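Local coordinates for bacterial regulatory proteins, tetR family (Corynebacterium glutamicum, PDB 3AQT), which represses transcription as a TetR-family regulator, probably binding DNA through a helix-turn-helix motif, and binds resorcinol as its inducer, at residues A101-S104 / V105-L109; S126-H129 / L130-S134; D137-W140 / G141-I145; Q211-A214 / A215-R219. One frame throughout, in Å; residues are numbered along the deposited sequence.

In the fold
All four are local contacts between residues about one turn apart on helices 90-111, 119-134, 138-146 and 209-220, in that order along the chain; contact 3 opens at an N-cap. Contact 2 is the hub: its centre lies about 11 Å from that of contact 1 and about 12 Å from those of contacts 3 and 4, and it touches all three. Contacts 1 and 3 also pack on each other, with centres about 15 Å apart. Contact 4 stays clear of both, its centre about 21 Å from each, and meets the second subunit. Helix 119-134 thus joins the resorcinol pocket, to which contacts 1 and 2 contribute residues, with the dimer-facing helix 209-220 and with helix 138-146.

Contact 1 (A101-S104 / V105-L109); sequences AFES and VGIAL
Glu103 and Ile107, one helical turn apart, run side by side, with CG of Glu103 3.8 Å from CD1 of Ile107. The glutamate leaves the helix with CG opposite its backbone N (chi1 180°) and stays extended beyond, so its methylene part lies along the isoleucine while the carboxylate continues past it. Ile107 sends its longer branch back over the preceding turn: CG1 lies beside the backbone N (chi1 -67°) and packs 3.3 Å from the Glu103 O. That same oxygen accepts the Ile107 N-H at 3.0 Å with an N-H...O angle of 162°, so the acceptor is covered by the side chain of its own donor. This side of the helix is the loose one, for Glu103, Ser104 and Ile107 are all exposed. Ser104 turns its OG back to a hydrogen bond with Asp100 O, one turn earlier.

The inward side is the densely packed one, since Phe102, Val105 and Gly106 are buried against the rest of the protein. In the backbone here, Gly106 N bonds to Phe102 O at 2.9 Å, whereas the bond from Val105 N to Ala101 O is weak at 3.4 Å.

The inner face of this part of helix 90-111 is enclosed by other helices. Val105 packs on Leu130 and His133 of helix 119-134, while Phe102 meets Trp140 of helix 138-146 edge-to-face and touches Val153 and Leu154 of helix 150-157. Leu109, a residue of the resorcinol pocket, rests on Ser126 and His129.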
loop_
_atom_site.group_PDB
_atom_site.type_symbol
_atom_site.label_atom_id
_atom_site.label_comp_id
_atom_site.label_asym_id
_atom_site.label_seq_id
_atom_site.Cartn_x
_atom_site.Cartn_y
_atom_site.Cartn_z
ATOM N N ALA B 101 14.995 -2.069 -12.176
ATOM C CA ALA B 101 15.573 -2.255 -10.846
ATOM C C ALA B 101 15.016 -3.486 -10.114
ATOM O O ALA B 101 15.772 -4.284 -9.558
ATOM C CB ALA B 101 15.351 -1.004 -9.998
ATOM N N PHE B 102 13.697 -3.640 -10.114
ATOM C CA PHE B 102 13.085 -4.770 -9.428
ATOM C C PHE B 102 13.403 -6.104 -10.091
ATOM O O PHE B 102 13.629 -7.104 -9.406
ATOM C CB PHE B 102 11.569 -4.587 -9.341
ATOM C CG PHE B 102 11.146 -3.355 -8.599
ATOM C CD1 PHE B 102 11.867 -2.910 -7.498
ATOM C CD2 PHE B 102 10.010 -2.654 -8.990
ATOM C CE1 PHE B 102 11.465 -1.782 -6.793
ATOM C CE2 PHE B 102 9.593 -1.523 -8.294
ATOM C CZ PHE B 102 10.324 -1.084 -7.189
ATOM N N GLU B 103 13.421 -6.129 -11.419
ATOM C CA GLU B 103 13.716 -7.368 -12.130
ATOM C C GLU B 103 15.156 -7.824 -11.877
ATOM O O GLU B 103 15.418 -9.015 -11.752
ATOM C CB GLU B 103 13.483 -7.193 -13.627
ATOM C CG GLU B 103 13.773 -8.437 -14.446
ATOM C CD GLU B 103 13.603 -8.187 -15.932
ATOM O OE1 GLU B 103 13.957 -9.070 -16.737
ATOM O OE2 GLU B 103 13.113 -7.099 -16.300
ATOM N N SER B 104 16.083 -6.881 -11.792
ATOM C CA SER B 104 17.475 -7.231 -11.546
ATOM C C SER B 104 17.606 -7.997 -10.243
ATOM O O SER B 104 18.302 -9.016 -10.185
ATOM C CB SER B 104 18.349 -5.978 -11.477
ATOM O OG SER B 104 18.349 -5.305 -12.719
ATOM N N VAL B 105 16.956 -7.501 -9.194
ATOM C CA VAL B 105 17.022 -8.169 -7.905
ATOM C C VAL B 105 16.238 -9.483 -7.940
ATOM O O VAL B 105 16.667 -10.487 -7.375
ATOM C CB VAL B 105 16.499 -7.244 -6.775
ATOM C CG1 VAL B 105 16.282 -8.034 -5.488
ATOM C CG2 VAL B 105 17.522 -6.148 -6.511
ATOM N N GLY B 106 15.097 -9.473 -8.622
ATOM C CA GLY B 106 14.295 -10.674 -8.722
ATOM C C GLY B 106 15.092 -11.841 -9.276
ATOM O O GLY B 106 15.014 -12.953 -8.756
ATOM N N ILE B 107 15.862 -11.585 -10.330
ATOM C CA ILE B 107 16.681 -12.611 -10.960
ATOM C C ILE B 107 17.781 -13.048 -10.000
ATOM O O ILE B 107 18.072 -14.242 -9.880
ATOM C CB ILE B 107 17.306 -12.087 -12.268
ATOM C CG1 ILE B 107 16.210 -11.853 -13.305
ATOM C CG2 ILE B 107 18.310 -13.084 -12.813
ATOM C CD1 ILE B 107 16.620 -10.979 -14.491
ATOM N N ALA B 108 18.386 -12.086 -9.307
ATOM C CA ALA B 108 19.433 -12.414 -8.349
ATOM C C ALA B 108 18.848 -13.275 -7.223
ATOM O O ALA B 108 19.466 -14.241 -6.796
ATOM C CB ALA B 108 20.066 -11.133 -7.774
ATOM N N LEU B 109 17.652 -12.932 -6.751
ATOM C CA LEU B 109 17.022 -13.707 -5.689
ATOM C C LEU B 109 16.734 -15.129 -6.147
ATOM O O LEU B 109 16.902 -16.075 -5.376
ATOM C CB LEU B 109 15.719 -13.047 -5.224
ATOM C CG LEU B 109 15.854 -11.745 -4.440
ATOM C CD1 LEU B 109 14.464 -11.185 -4.148
ATOM C CD2 LEU B 109 16.630 -11.993 -3.160
#

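Contact 2 (S126-H129 / L130-S134); sequences SLRH and LVRHS. With RCO (resorcinol), chain D.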
loop_
_atom_site.group_PDB
_atom_site.type_symbol
_atom_site.label_atom_id
_atom_site.label_comp_id
_atom_site.label_asym_id
_atom_site.label_seq_id
_atom_site.Cartn_x
_atom_site.Cartn_y
_atom_site.Cartn_z
ATOM N N SER B 126 13.971 -13.239 0.846
ATOM C CA SER B 126 13.688 -12.405 -0.303
ATOM C C SER B 126 13.221 -11.037 0.181
ATOM O O SER B 126 13.725 -9.998 -0.267
ATOM C CB SER B 126 12.600 -13.040 -1.174
ATOM O OG SER B 126 13.001 -14.307 -1.670
ATOM N N LEU B 127 12.262 -11.041 1.104
ATOM C CA LEU B 127 11.730 -9.798 1.635
ATOM C C LEU B 127 12.798 -8.974 2.337
ATOM O O LEU B 127 12.851 -7.753 2.175
ATOM C CB LEU B 127 10.561 -10.088 2.577
ATOM C CG LEU B 127 9.361 -10.724 1.859
ATOM C CD1 LEU B 127 8.261 -11.068 2.860
ATOM C CD2 LEU B 127 8.845 -9.760 0.790
ATOM N N ARG B 128 13.665 -9.633 3.100
ATOM C CA ARG B 128 14.716 -8.908 3.802
ATOM C C ARG B 128 15.651 -8.219 2.813
ATOM O O ARG B 128 16.128 -7.115 3.074
ATOM C CB ARG B 128 15.495 -9.848 4.722
ATOM C CG ARG B 128 14.669 -10.369 5.883
ATOM C CD ARG B 128 15.432 -11.395 6.675
ATOM N NE ARG B 128 16.665 -10.836 7.216
ATOM C CZ ARG B 128 17.643 -11.561 7.751
ATOM N NH1 ARG B 128 17.540 -12.885 7.816
ATOM N NH2 ARG B 128 18.720 -10.960 8.233
ATOM N N HIS B 129 15.902 -8.858 1.673
ATOM C CA HIS B 129 16.761 -8.242 0.665
ATOM C C HIS B 129 16.102 -6.991 0.078
ATOM O O HIS B 129 16.778 -5.993 -0.163
ATOM C CB HIS B 129 17.080 -9.224 -0.470
ATOM C CG HIS B 129 18.222 -10.140 -0.169
ATOM N ND1 HIS B 129 19.481 -9.673 0.143
ATOM C CD2 HIS B 129 18.297 -11.491 -0.117
ATOM C CE1 HIS B 129 20.282 -10.698 0.375
ATOM N NE2 HIS B 129 19.588 -11.811 0.223
ATOM N N LEU B 130 14.789 -7.049 -0.159
ATOM C CA LEU B 130 14.078 -5.902 -0.715
ATOM C C LEU B 130 14.161 -4.732 0.259
ATOM O O LEU B 130 14.475 -3.612 -0.136
ATOM C CB LEU B 130 12.612 -6.258 -1.024
ATOM C CG LEU B 130 12.406 -7.280 -2.162
ATOM C CD1 LEU B 130 10.938 -7.545 -2.398
ATOM C CD2 LEU B 130 13.040 -6.749 -3.436
ATOM N N VAL B 131 13.917 -4.990 1.539
ATOM C CA VAL B 131 13.983 -3.919 2.521
ATOM C C VAL B 131 15.375 -3.298 2.587
ATOM O O VAL B 131 15.508 -2.075 2.543
ATOM C CB VAL B 131 13.577 -4.411 3.925
ATOM C CG1 VAL B 131 13.860 -3.340 4.956
ATOM C CG2 VAL B 131 12.095 -4.751 3.938
ATOM N N ARG B 132 16.413 -4.128 2.682
ATOM C CA ARG B 132 17.783 -3.613 2.750
ATOM C C ARG B 132 18.146 -2.821 1.497
ATOM O O ARG B 132 18.814 -1.794 1.575
ATOM C CB ARG B 132 18.783 -4.758 2.958
ATOM C CG ARG B 132 18.361 -5.690 4.075
ATOM C CD ARG B 132 19.459 -6.021 5.071
ATOM N NE ARG B 132 20.326 -7.112 4.641
ATOM C CZ ARG B 132 20.966 -7.918 5.484
ATOM N NH1 ARG B 132 20.828 -7.753 6.795
ATOM N NH2 ARG B 132 21.746 -8.885 5.024
ATOM N N HIS B 133 17.697 -3.283 0.341
ATOM C CA HIS B 133 17.997 -2.574 -0.889
ATOM C C HIS B 133 17.315 -1.210 -0.888
ATOM O O HIS B 133 17.828 -0.247 -1.455
ATOM C CB HIS B 133 17.517 -3.373 -2.092
ATOM C CG HIS B 133 18.521 -3.445 -3.196
ATOM N ND1 HIS B 133 19.435 -4.471 -3.301
ATOM C CD2 HIS B 133 18.778 -2.603 -4.224
ATOM C CE1 HIS B 133 20.210 -4.258 -4.349
ATOM N NE2 HIS B 133 19.833 -3.131 -4.925
ATOM N N SER B 134 16.152 -1.133 -0.251
ATOM C CA SER B 134 15.400 0.110 -0.194
ATOM C C SER B 134 16.063 1.158 0.677
ATOM O O SER B 134 15.979 2.347 0.393
ATOM C CB SER B 134 13.990 -0.151 0.317
ATOM O OG SER B 134 13.247 -0.898 -0.628
HETATM C C1 RCO D . 10.557 -12.130 -4.572
HETATM C C2 RCO D . 10.309 -13.401 -3.965
HETATM C C3 RCO D . 9.591 -13.474 -2.741
HETATM C C4 RCO D . 9.125 -12.291 -2.141
HETATM C C5 RCO D . 9.367 -11.043 -2.736
HETATM C C6 RCO D . 10.086 -10.961 -3.959
HETATM O O1 RCO D . 11.263 -12.066 -5.770
HETATM O O3 RCO D . 9.337 -14.696 -2.123
#
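The resorcinol ring lies against Ser126, Leu127 and Leu130: CB of Ser126 stands over one face, 3.4 Å from ring atom C3, while the two leucine methyls approach nearer the rim, Leu130 CD1 at 3.8 Å from C5. Leu127 CD2 and Leu130 CD1 are 4.4 Å apart, forming an apolar wall for the inducer. Ser126 keeps OG beside its backbone N (chi1 -61°), where it bonds to Val122 O and still lies next to the ring; Asp165 makes a hydrogen bond to resorcinol.

The side chains of Arg128 and Arg132 run side by side, their guanidinium planes 73° apart, Arg128 NH2 to Arg132 NH1 4.1 Å. Asp210 sits with the pair, in a salt bridge with Arg128 and a long, weak ion pair with Arg132, and probably offsets their charge. Arg128 NH1 also donates to Arg234 O.

Farther along, Leu130 O accepts from both Ser134 OG and Ser134 N, at 3.0 Å each and from opposite faces of its plane.

This part of helix 119-134 is packed among three helices: Leu130 and Val131 meet Leu191 and Ile195 of helix 180-199, Leu127 meets Met217 of helix 209-220, and Leu130 also meets Val105 of helix 90-111.

Contact 3 (D137-W140 / G141-I145); sequences DRIW and GGFFI
Phe143 meets both Ile139 and Trp140 of the preceding turn. Its CZ comes within 3.2 Å of Ile139 CG1, a tight approach, while its edge turns toward the face of the indole. This is a T-shaped pair: the centroids of the Phe143 ring and the five-membered ring of Trp140 are 5.7 Å apart, and the planes are inclined at 67°. One face of the phenyl ring looks onto the carbonyl oxygen Ile139 O, which lies 3.0 Å above the plane and toward the rim. Ile139 turns CG1 to the side opposite its backbone N (chi1 -163°), which directs that branch at the ring and places CG2 in the crowded position between N and the carbonyl carbon.

Phe144 lies alongside Trp140, pointing the same way. Trp140 CE3 meets the edge of its ring in the ring plane, 3.8 Å from Phe144 CE2. Trp140 O lies near the same ring plane, at the edge, and takes the Phe144 N-H at 3.2 Å.

Backbone bonds set these rings at neighbouring positions of the helix. Phe143 N donates to Ile139 O at 3.1 Å, bent to an N-H...O angle of 135°, and Gly141 N donates to Asp137 O at the start of the helix. Farther out, the indole meets the His133 ring, Phe143 packs on Ala98 and Ala101, and Phe144 packs on Ile192 and Ile195. Arg138 adds a polar tie, its NE donating to Ala60 O.

The contacts among Ile139, Trp140, Phe143 and Phe144 are apolar and aromatic, so their hold depends on close fit and on the edge-to-face geometry.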
loop_
_atom_site.group_PDB
_atom_site.type_symbol
_atom_site.label_atom_id
_atom_site.label_comp_id
_atom_site.label_asym_id
_atom_site.label_seq_id
_atom_site.Cartn_x
_atom_site.Cartn_y
_atom_site.Cartn_z
ATOM N N ASP B 137 19.725 1.920 -1.629
ATOM C CA ASP B 137 19.744 2.437 -2.997
ATOM C C ASP B 137 18.938 3.721 -3.113
ATOM O O ASP B 137 17.718 3.720 -2.939
ATOM C CB ASP B 137 19.183 1.411 -3.983
ATOM C CG ASP B 137 20.187 0.337 -4.348
ATOM O OD1 ASP B 137 20.683 -0.348 -3.428
ATOM O OD2 ASP B 137 20.476 0.176 -5.555
ATOM N N ARG B 138 19.636 4.813 -3.409
ATOM C CA ARG B 138 19.018 6.122 -3.559
ATOM C C ARG B 138 17.811 6.017 -4.469
ATOM O O ARG B 138 16.718 6.466 -4.135
ATOM C CB ARG B 138 20.023 7.091 -4.178
ATOM C CG ARG B 138 19.564 8.533 -4.258
ATOM C CD ARG B 138 20.503 9.337 -5.138
ATOM N NE ARG B 138 21.912 9.093 -4.822
ATOM C CZ ARG B 138 22.533 9.546 -3.736
ATOM N NH1 ARG B 138 21.872 10.280 -2.847
ATOM N NH2 ARG B 138 23.816 9.265 -3.537
ATOM N N ILE B 139 18.027 5.409 -5.626
ATOM C CA ILE B 139 16.987 5.250 -6.627
ATOM C C ILE B 139 15.808 4.421 -6.114
ATOM O O ILE B 139 14.659 4.714 -6.436
ATOM C CB ILE B 139 17.593 4.639 -7.924
ATOM C CG1 ILE B 139 16.647 4.852 -9.100
ATOM C CG2 ILE B 139 17.888 3.161 -7.731
ATOM C CD1 ILE B 139 16.836 6.118 -9.759
ATOM N N TRP B 140 16.088 3.399 -5.307
ATOM C CA TRP B 140 15.033 2.550 -4.750
ATOM C C TRP B 140 14.152 3.335 -3.795
ATOM O O TRP B 140 12.927 3.328 -3.917
ATOM C CB TRP B 140 15.628 1.356 -4.006
ATOM C CG TRP B 140 15.938 0.193 -4.888
ATOM C CD1 TRP B 140 16.814 0.167 -5.934
ATOM C CD2 TRP B 140 15.344 -1.105 -4.826
ATOM N NE1 TRP B 140 16.798 -1.068 -6.530
ATOM C CE2 TRP B 140 15.903 -1.869 -5.871
ATOM C CE3 TRP B 140 14.388 -1.698 -3.988
ATOM C CZ2 TRP B 140 15.541 -3.196 -6.107
ATOM C CZ3 TRP B 140 14.025 -3.017 -4.221
ATOM C CH2 TRP B 140 14.603 -3.754 -5.275
ATOM N N GLY B 141 14.782 4.004 -2.837
ATOM C CA GLY B 141 14.027 4.792 -1.887
ATOM C C GLY B 141 13.115 5.740 -2.632
ATOM O O GLY B 141 12.000 6.017 -2.201
ATOM N N GLY B 142 13.593 6.237 -3.765
ATOM C CA GLY B 142 12.798 7.148 -4.561
ATOM C C GLY B 142 11.583 6.467 -5.157
ATOM O O GLY B 142 10.538 7.093 -5.309
ATOM N N PHE B 143 11.711 5.189 -5.501
ATOM C CA PHE B 143 10.590 4.455 -6.081
ATOM C C PHE B 143 9.446 4.314 -5.077
ATOM O O PHE B 143 8.289 4.585 -5.392
ATOM C CB PHE B 143 11.022 3.046 -6.523
ATOM C CG PHE B 143 12.089 3.029 -7.589
ATOM C CD1 PHE B 143 11.957 3.797 -8.743
ATOM C CD2 PHE B 143 13.222 2.228 -7.445
ATOM C CE1 PHE B 143 12.935 3.770 -9.737
ATOM C CE2 PHE B 143 14.212 2.192 -8.436
ATOM C CZ PHE B 143 14.065 2.968 -9.583
ATOM N N PHE B 144 9.782 3.891 -3.864
ATOM C CA PHE B 144 8.783 3.679 -2.824
ATOM C C PHE B 144 8.101 4.917 -2.264
ATOM O O PHE B 144 7.058 4.806 -1.625
ATOM C CB PHE B 144 9.396 2.864 -1.688
ATOM C CG PHE B 144 9.626 1.427 -2.045
ATOM C CD1 PHE B 144 8.595 0.505 -1.963
ATOM C CD2 PHE B 144 10.858 1.006 -2.514
ATOM C CE1 PHE B 144 8.785 -0.815 -2.344
ATOM C CE2 PHE B 144 11.059 -0.313 -2.899
ATOM C CZ PHE B 144 10.017 -1.224 -2.813
ATOM N N ILE B 145 8.671 6.094 -2.503
ATOM C CA ILE B 145 8.073 7.324 -1.995
ATOM C C ILE B 145 7.388 8.138 -3.090
ATOM O O ILE B 145 6.168 8.282 -3.078
ATOM C CB ILE B 145 9.126 8.207 -1.276
ATOM C CG1 ILE B 145 10.305 8.493 -2.211
ATOM C CG2 ILE B 145 9.607 7.509 -0.007
ATOM C CD1 ILE B 145 11.442 9.348 -1.625
#

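Contact 4 (Q211-A214 / A215-R219); sequences QIFA and AAMLR
Gln211 O takes the N-H of Ala215 in a 2.9 Å bond. One turn on, Leu218 N donates to Ala214 O at the same 2.9 Å; CG of Leu218 packs 3.4 Å from that oxygen and shields it from the side. The small methyls of Ala214, Ala215 and Ala216 stay close to the helix backbone, CB of Ala215 lying 3.5 Å from Gln211 O.

The main side-chain meeting is between Phe213 and Met217, which is a selenomethionine here. CG of Met217 lies over the face of the Phe213 ring, 3.9 Å from its centroid and 28° off the normal, a CH-pi contact. The closest ring atom is CZ, 3.4 Å from that CG. Selenium stands farther to the side, with SE 4.7 Å from the centroid and 46° off the normal, an oblique Met-aromatic contact. The ring reaches this place because CG of Phe213 points opposite its backbone N (chi1 173°), swinging the phenyl forward along the helix toward the next turn.

Helix 209-220 is one of the helices through which the two subunits meet, consistent with the helical dimer interface of TetR-family regulators: Ile212 touches Leu182 of the second subunit, Phe213 touches Cys186 of that subunit, and Arg219 packs on Glu178 of that subunit. Within its own chain Phe213 packs on Leu191 and Ala194 of helix 180-199. Leu218 rests on Ile231 of helix 225-231, and Arg219 donates through NH1 to Ala225 O, tying the end of this segment to the start of that last helix.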
loop_
_atom_site.group_PDB
_atom_site.type_symbol
_atom_site.label_atom_id
_atom_site.label_comp_id
_atom_site.label_asym_id
_atom_site.label_seq_id
_atom_site.Cartn_x
_atom_site.Cartn_y
_atom_site.Cartn_z
ATOM N N GLN B 211 14.299 -7.792 9.359
ATOM C CA GLN B 211 13.926 -8.991 10.098
ATOM C C GLN B 211 12.519 -8.886 10.656
ATOM O O GLN B 211 11.696 -9.785 10.480
ATOM C CB GLN B 211 14.908 -9.238 11.240
ATOM C CG GLN B 211 16.280 -9.719 10.791
ATOM C CD GLN B 211 17.190 -10.036 11.964
ATOM O OE1 GLN B 211 16.724 -10.443 13.027
ATOM N NE2 GLN B 211 18.491 -9.871 11.770
ATOM N N ILE B 212 12.248 -7.774 11.326
ATOM C CA ILE B 212 10.946 -7.544 11.923
ATOM C C ILE B 212 9.853 -7.561 10.869
ATOM O O ILE B 212 8.784 -8.123 11.087
ATOM C CB ILE B 212 10.924 -6.204 12.673
ATOM C CG1 ILE B 212 11.972 -6.229 13.787
ATOM C CG2 ILE B 212 9.546 -5.959 13.264
ATOM C CD1 ILE B 212 12.321 -4.862 14.372
ATOM N N PHE B 213 10.116 -6.956 9.717
ATOM C CA PHE B 213 9.119 -6.954 8.663
ATOM C C PHE B 213 8.887 -8.364 8.124
ATOM O O PHE B 213 7.747 -8.790 7.944
ATOM C CB PHE B 213 9.529 -6.038 7.506
ATOM C CG PHE B 213 8.599 -6.128 6.329
ATOM C CD1 PHE B 213 7.290 -5.672 6.427
ATOM C CD2 PHE B 213 9.001 -6.755 5.156
ATOM C CE1 PHE B 213 6.395 -5.847 5.374
ATOM C CE2 PHE B 213 8.115 -6.936 4.101
ATOM C CZ PHE B 213 6.808 -6.482 4.209
ATOM N N ALA B 214 9.970 -9.088 7.864
ATOM C CA ALA B 214 9.852 -10.444 7.337
ATOM C C ALA B 214 9.078 -11.340 8.294
ATOM O O ALA B 214 8.261 -12.165 7.867
ATOM C CB ALA B 214 11.236 -11.028 7.064
ATOM N N ALA B 215 9.326 -11.180 9.592
ATOM C CA ALA B 215 8.627 -11.996 10.582
ATOM C C ALA B 215 7.121 -11.780 10.495
ATOM O O ALA B 215 6.343 -12.736 10.517
ATOM C CB ALA B 215 9.120 -11.661 11.980
ATOM N N ALA B 216 6.711 -10.519 10.391
ATOM C CA ALA B 216 5.290 -10.192 10.297
ATOM C C ALA B 216 4.664 -10.824 9.060
ATOM O O ALA B 216 3.521 -11.290 9.109
ATOM C CB ALA B 216 5.091 -8.681 10.271
HETATM N N MSE B 217 5.403 -10.848 7.953
HETATM C CA MSE B 217 4.868 -11.445 6.737
HETATM C C MSE B 217 4.784 -12.956 6.899
HETATM O O MSE B 217 3.862 -13.593 6.369
HETATM C CB MSE B 217 5.721 -11.074 5.516
HETATM C CG MSE B 217 5.648 -9.596 5.111
HETATM SE SE MSE B 217 3.829 -8.874 4.939
HETATM C CE MSE B 217 3.110 -10.176 3.722
ATOM N N LEU B 218 5.735 -13.526 7.643
ATOM C CA LEU B 218 5.739 -14.964 7.889
ATOM C C LEU B 218 4.536 -15.313 8.739
ATOM O O LEU B 218 3.875 -16.323 8.512
ATOM C CB LEU B 218 7.025 -15.411 8.598
ATOM C CG LEU B 218 8.258 -15.553 7.698
ATOM C CD1 LEU B 218 9.450 -16.033 8.495
ATOM C CD2 LEU B 218 7.948 -16.540 6.588
ATOM N N ARG B 219 4.244 -14.476 9.727
ATOM C CA ARG B 219 3.087 -14.743 10.564
ATOM C C ARG B 219 1.817 -14.617 9.724
ATOM O O ARG B 219 0.884 -15.408 9.859
ATOM C CB ARG B 219 3.060 -13.784 11.755
ATOM C CG ARG B 219 4.072 -14.145 12.828
ATOM C CD ARG B 219 3.838 -13.370 14.105
ATOM N NE ARG B 219 4.486 -12.069 14.067
ATOM C CZ ARG B 219 5.708 -11.835 14.528
ATOM N NH1 ARG B 219 6.410 -12.819 15.073
ATOM N NH2 ARG B 219 6.228 -10.617 14.429
#